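Local structure of A223 penton protein C-terminal domain-containing protein (Sulfolobus turreted icosahedral virus 1, 6BO3) at residues Y90-A95 and S127-E132; L48-G53 and K114-I119. The protein is a turret protein of the virus particle and probably helps to build the turrets on the pentons of its capsid. The protein carries 1 engineered substitution. All coordinates share one frame; numbering follows the deposited sequence.

Interaction 1: Y90-A95 and S127-E132; sequences YNVPIA and SQISIE
Ser127 meets Asn91 exactly where the strand carrying Asn91 turns a corner, and its OG donates a short 2.6 Å hydrogen bond to Asn91 O. Asn91 has a positive phi of 55°, and with Val92 it forms a G1 beta bulge opposite Phe45; strand 85-93 breaks there. The setting is a viral jelly roll: 85-93 takes the fourth place of the sheet that begins with 20-28, 111-120 and 44-53, and 128-133 adds a further edge strand beyond it. Before the corner the two chains pair antiparallel at Tyr90 and Gln128. Tyr90 N reaches Gln128 O at 2.8 Å almost straight, though tilted from the carbonyl plane, whereas Gln128 N returns to Tyr90 O at 2.9 Å, lying in the plane of the Tyr90 carbonyl. Tyr90 O also receives a CA-H contact from Ser127 CA at 3.3 Å. Because of the corner, the end-to-end directions of 90-93 and 127-129 stand 116° apart, and the ladder between the segments stops at this one pair. The Ser127 hydroxyl lies beside its own backbone N, chi1 -59°, and from there its OG both bonds Asn91 O and rests 3.7 Å from Pro93 CD. Asn91 is itself held in place: its carboxamide OD1 accepts from Phe123 N and Ser44 OG, and its backbone N donates to Ser46 OG. Asn91 CB lies over the centre of one face of the Tyr90 ring. Packing is tight at Val92, whose CG2 branch approaches Gln128 O at 3.0 Å. Ile129, which touches Ile79 of strand 78-81 in the facing sheet, crosses the Val92 side chain at about a right angle, Val92 CG2 lying 3.8 Å from Ile129 CG2.

Interaction 2: L48-G53 and K114-I119; sequences LLINEG and KLKGTI
Leu48 and Ile50 lock onto Lys116 and Lys114 through four backbone hydrogen bonds, the tight part of this contact. Leu48 N donates to Lys116 O at 2.7 Å and Lys116 N back to Leu48 O at 2.9 Å; Ile50 and Lys114 exchange an equivalent pair. Between these hydrogen-bonded pairs lies the non-hydrogen-bonded pair of Leu49 and Leu115, where Leu49 CA comes within 3.1 Å of Lys114 O in a CA-H contact. Leu115 CG is anti to the backbone N (chi1 -170°), and with chi2 at 65° its CD1 methyl reaches toward strand 48-53, 3.5 Å from Leu48 O and 3.9 Å from Leu49 CB. This leucine pair is buried: strands 44-53 and 111-120 are central neighbours in one sheet of a viral jelly-roll sandwich, and Leu49 packs on Ile57 and Val59 of the facing sheet. The opposite face, bearing Leu48, Ile50, Lys114 and Lys116, is partly exposed. Its close part is Ile50 against the base of the Lys114 chain, CB to CB at 4.1 Å; it is looser at Lys116, whose end leads away from strand 48-53. Loose too is the far end, where Glu52, an exposed residue, is the centre of an inverse gamma turn. The Glu52 and Lys114 side chains cross obliquely, and Lys114 CE lies 3.6 Å from Glu52 OE2. The Lys114 chain bends at chi3 (133°) and brings NZ to 3.6 Å from Glu52 OE1, a long salt bridge. A firmer partner of the carboxylate is Asn112, whose ND2 donates to Glu52 OE2.

From 20-28 the chain crosses to 34-38 in the facing sheet, returns through 44-53, which supplies 48-53, and crosses again to 57-62 and 78-81. It returns along 85-93, whose end supplies 90-95, and visits the facing sheet once more in 96-101. With 114-119 it comes back beside 48-53, so interaction 2 closes a loop of 60 intervening residues. The next strand, 128-133, then closes interaction 1 over 31 residues. The segments alternate along the chain, so the two closures cross instead of nesting. Strands 44-53 and 85-93 are neighbours, so the contacts follow one sheet from its 111-120 side to its 128-133 edge, their centres about 12 Å apart.

Interaction 1: Y90-A95 and S127-E132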
loop_
_atom_site.group_PDB
_atom_site.type_symbol
_atom_site.label_atom_id
_atom_site.label_comp_id
_atom_site.label_asym_id
_atom_site.label_seq_id
_atom_site.Cartn_x
_atom_site.Cartn_y
_atom_site.Cartn_z
ATOM N N TYR A 90 9.240 13.504 9.308
ATOM C CA TYR A 90 8.562 14.788 9.359
ATOM C C TYR A 90 9.477 15.871 9.935
ATOM O O TYR A 90 9.823 15.835 11.127
ATOM C CB TYR A 90 7.241 14.747 10.158
ATOM C CG TYR A 90 6.587 16.112 10.160
ATOM C CD1 TYR A 90 6.485 16.871 11.330
ATOM C CD2 TYR A 90 6.134 16.684 8.972
ATOM C CE1 TYR A 90 5.922 18.138 11.314
ATOM C CE2 TYR A 90 5.576 17.944 8.944
ATOM C CZ TYR A 90 5.470 18.670 10.119
ATOM O OH TYR A 90 4.912 19.918 10.092
ATOM N N ASN A 91 9.818 16.841 9.089
ATOM C CA ASN A 91 10.580 18.043 9.467
ATOM C C ASN A 91 11.901 17.635 10.144
ATOM O O ASN A 91 12.260 18.160 11.187
ATOM C CB ASN A 91 9.723 18.996 10.345
ATOM C CG ASN A 91 10.388 20.371 10.592
ATOM O OD1 ASN A 91 10.818 21.044 9.664
ATOM N ND2 ASN A 91 10.446 20.790 11.855
ATOM N N VAL A 92 12.637 16.700 9.533
ATOM C CA VAL A 92 13.831 16.145 10.188
ATOM C C VAL A 92 15.058 16.910 9.660
ATOM O O VAL A 92 15.300 16.918 8.449
ATOM C CB VAL A 92 13.965 14.611 9.933
ATOM C CG1 VAL A 92 15.172 14.027 10.641
ATOM C CG2 VAL A 92 12.696 13.846 10.364
ATOM N N PRO A 93 15.823 17.566 10.555
ATOM C CA PRO A 93 17.006 18.292 10.109
ATOM C C PRO A 93 18.112 17.282 9.828
ATOM O O PRO A 93 18.629 16.643 10.740
ATOM C CB PRO A 93 17.336 19.208 11.290
ATOM C CG PRO A 93 16.778 18.519 12.490
ATOM C CD PRO A 93 15.731 17.536 12.028
ATOM N N ILE A 94 18.408 17.096 8.553
ATOM C CA ILE A 94 19.360 16.093 8.104
ATOM C C ILE A 94 20.166 16.807 7.052
ATOM O O ILE A 94 19.588 17.554 6.270
ATOM C CB ILE A 94 18.670 14.905 7.394
ATOM C CG1 ILE A 94 17.732 14.156 8.327
ATOM C CG2 ILE A 94 19.706 13.942 6.829
ATOM C CD1 ILE A 94 16.857 13.151 7.608
ATOM N N ALA A 95 21.479 16.593 7.047
ATOM C CA ALA A 95 22.327 17.047 5.947
ATOM C C ALA A 95 22.618 15.948 4.919
ATOM O O ALA A 95 22.881 16.258 3.770
ATOM C CB ALA A 95 23.625 17.618 6.480
ATOM N N SER A 127 10.270 17.554 15.181
ATOM C CA SER A 127 10.916 16.724 14.160
ATOM C C SER A 127 10.689 15.282 14.560
ATOM O O SER A 127 10.838 14.930 15.718
ATOM C CB SER A 127 12.412 17.015 14.074
ATOM O OG SER A 127 12.596 18.370 13.757
ATOM N N GLN A 128 10.302 14.436 13.621
ATOM C CA GLN A 128 9.929 13.077 13.994
ATOM C C GLN A 128 10.276 12.104 12.897
ATOM O O GLN A 128 10.338 12.481 11.724
ATOM C CB GLN A 128 8.431 12.974 14.305
ATOM C CG GLN A 128 7.947 13.851 15.440
ATOM C CD GLN A 128 6.455 13.720 15.677
ATOM O OE1 GLN A 128 5.659 13.842 14.752
ATOM N NE2 GLN A 128 6.074 13.492 16.918
ATOM N N ILE A 129 10.538 10.863 13.302
ATOM C CA ILE A 129 10.595 9.726 12.381
ATOM C C ILE A 129 9.657 8.634 12.893
ATOM O O ILE A 129 9.270 8.624 14.064
ATOM C CB ILE A 129 12.035 9.173 12.133
ATOM C CG1 ILE A 129 12.699 8.657 13.423
ATOM C CG2 ILE A 129 12.904 10.220 11.443
ATOM C CD1 ILE A 129 14.025 7.951 13.182
ATOM N N SER A 130 9.234 7.754 11.994
ATOM C CA SER A 130 8.504 6.565 12.400
ATOM C C SER A 130 8.831 5.502 11.385
ATOM O O SER A 130 9.385 5.794 10.334
ATOM C CB SER A 130 6.980 6.788 12.505
ATOM O OG SER A 130 6.404 7.099 11.247
ATOM N N ILE A 131 8.537 4.266 11.732
ATOM C CA ILE A 131 8.818 3.157 10.840
ATOM C C ILE A 131 7.569 2.306 10.788
ATOM O O ILE A 131 6.976 2.009 11.823
ATOM C CB ILE A 131 10.038 2.339 11.309
ATOM C CG1 ILE A 131 11.329 3.155 11.117
ATOM C CG2 ILE A 131 10.138 1.030 10.532
ATOM C CD1 ILE A 131 12.608 2.512 11.614
ATOM N N GLU A 132 7.162 1.909 9.591
ATOM C CA GLU A 132 6.120 0.904 9.488
ATOM C C GLU A 132 6.413 -0.127 8.396
ATOM O O GLU A 132 7.250 0.099 7.513
ATOM C CB GLU A 132 4.760 1.562 9.296
ATOM C CG GLU A 132 4.566 2.326 7.997
ATOM C CD GLU A 132 3.101 2.686 7.764
ATOM O OE1 GLU A 132 2.380 2.920 8.759
ATOM O OE2 GLU A 132 2.661 2.732 6.594
#

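Interaction 2: L48-G53 and K114-I119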
loop_
_atom_site.group_PDB
_atom_site.type_symbol
_atom_site.label_atom_id
_atom_site.label_comp_id
_atom_site.label_asym_id
_atom_site.label_seq_id
_atom_site.Cartn_x
_atom_site.Cartn_y
_atom_site.Cartn_z
ATOM N N LEU A 48 9.578 10.065 2.757
ATOM C CA LEU A 48 9.619 8.629 2.947
ATOM C C LEU A 48 10.875 8.062 2.305
ATOM O O LEU A 48 11.318 8.535 1.258
ATOM C CB LEU A 48 8.398 7.932 2.296
ATOM C CG LEU A 48 6.935 8.320 2.596
ATOM C CD1 LEU A 48 5.981 7.721 1.561
ATOM C CD2 LEU A 48 6.537 7.881 3.984
ATOM N N LEU A 49 11.451 7.082 2.973
ATOM C CA LEU A 49 12.480 6.215 2.427
ATOM C C LEU A 49 11.903 4.810 2.523
ATOM O O LEU A 49 11.648 4.316 3.611
ATOM C CB LEU A 49 13.766 6.314 3.224
ATOM C CG LEU A 49 14.966 5.491 2.730
ATOM C CD1 LEU A 49 16.225 6.072 3.362
ATOM C CD2 LEU A 49 14.843 4.014 3.059
ATOM N N ILE A 50 11.755 4.173 1.371
ATOM C CA ILE A 50 11.035 2.921 1.223
ATOM C C ILE A 50 11.981 1.822 0.807
ATOM O O ILE A 50 12.648 1.930 -0.225
ATOM C CB ILE A 50 9.969 3.107 0.133
ATOM C CG1 ILE A 50 9.068 4.290 0.516
ATOM C CG2 ILE A 50 9.166 1.834 -0.055
ATOM C CD1 ILE A 50 8.333 4.964 -0.619
ATOM N N ASN A 51 12.029 0.764 1.607
ATOM C CA ASN A 51 12.878 -0.381 1.329
ATOM C C ASN A 51 12.069 -1.418 0.564
ATOM O O ASN A 51 11.654 -2.412 1.138
ATOM C CB ASN A 51 13.420 -0.978 2.629
ATOM C CG ASN A 51 14.440 -2.063 2.376
ATOM O OD1 ASN A 51 15.036 -2.122 1.283
ATOM N ND2 ASN A 51 14.671 -2.915 3.370
ATOM N N GLU A 52 11.862 -1.170 -0.729
ATOM C CA GLU A 52 10.981 -1.992 -1.564
ATOM C C GLU A 52 11.719 -3.207 -2.105
ATOM O O GLU A 52 12.272 -3.188 -3.211
ATOM C CB GLU A 52 10.427 -1.156 -2.713
ATOM C CG GLU A 52 9.430 -1.866 -3.616
ATOM C CD GLU A 52 8.977 -0.962 -4.734
ATOM O OE1 GLU A 52 7.820 -0.498 -4.692
ATOM O OE2 GLU A 52 9.797 -0.691 -5.634
ATOM N N GLY A 53 11.717 -4.265 -1.307
ATOM C CA GLY A 53 12.368 -5.502 -1.670
ATOM C C GLY A 53 12.865 -6.221 -0.446
ATOM O O GLY A 53 12.465 -5.901 0.694
ATOM N N LYS A 114 13.569 3.668 -2.335
ATOM C CA LYS A 114 12.941 4.891 -2.826
ATOM C C LYS A 114 12.932 5.985 -1.770
ATOM O O LYS A 114 12.497 5.762 -0.622
ATOM C CB LYS A 114 11.498 4.661 -3.290
ATOM C CG LYS A 114 11.268 3.485 -4.212
ATOM C CD LYS A 114 9.812 3.043 -4.107
ATOM C CE LYS A 114 9.163 2.819 -5.454
ATOM N NZ LYS A 114 7.697 3.049 -5.345
ATOM N N LEU A 115 13.413 7.156 -2.189
ATOM C CA LEU A 115 13.407 8.382 -1.402
ATOM C C LEU A 115 12.496 9.406 -2.088
ATOM O O LEU A 115 12.720 9.823 -3.245
ATOM C CB LEU A 115 14.821 8.943 -1.240
ATOM C CG LEU A 115 14.943 10.087 -0.241
ATOM C CD1 LEU A 115 14.619 9.545 1.134
ATOM C CD2 LEU A 115 16.335 10.712 -0.293
ATOM N N LYS A 116 11.445 9.783 -1.366
ATOM C CA LYS A 116 10.432 10.679 -1.879
ATOM C C LYS A 116 10.058 11.674 -0.789
ATOM O O LYS A 116 9.756 11.271 0.338
ATOM C CB LYS A 116 9.143 9.926 -2.247
ATOM C CG LYS A 116 9.253 8.828 -3.267
ATOM C CD LYS A 116 7.859 8.297 -3.535
ATOM C CE LYS A 116 7.866 7.139 -4.505
ATOM N NZ LYS A 116 6.695 7.236 -5.410
ATOM N N GLY A 117 10.059 12.958 -1.123
ATOM C CA GLY A 117 9.629 13.968 -0.175
ATOM C C GLY A 117 10.024 15.363 -0.589
ATOM O O GLY A 117 10.245 15.637 -1.770
ATOM N N THR A 118 10.141 16.231 0.408
ATOM C CA THR A 118 10.412 17.637 0.202
ATOM C C THR A 118 11.566 18.036 1.103
ATOM O O THR A 118 11.649 17.592 2.242
ATOM C CB THR A 118 9.178 18.510 0.539
ATOM O OG1 THR A 118 8.782 18.310 1.902
ATOM C CG2 THR A 118 7.997 18.165 -0.368
ATOM N N ILE A 119 12.478 18.835 0.576
ATOM C CA ILE A 119 13.482 19.509 1.394
ATOM C C ILE A 119 13.029 20.940 1.587
ATOM O O ILE A 119 12.676 21.617 0.628
ATOM C CB ILE A 119 14.875 19.499 0.733
ATOM C CG1 ILE A 119 15.311 18.065 0.457
ATOM C CG2 ILE A 119 15.904 20.211 1.621
ATOM C CD1 ILE A 119 16.484 17.976 -0.504
#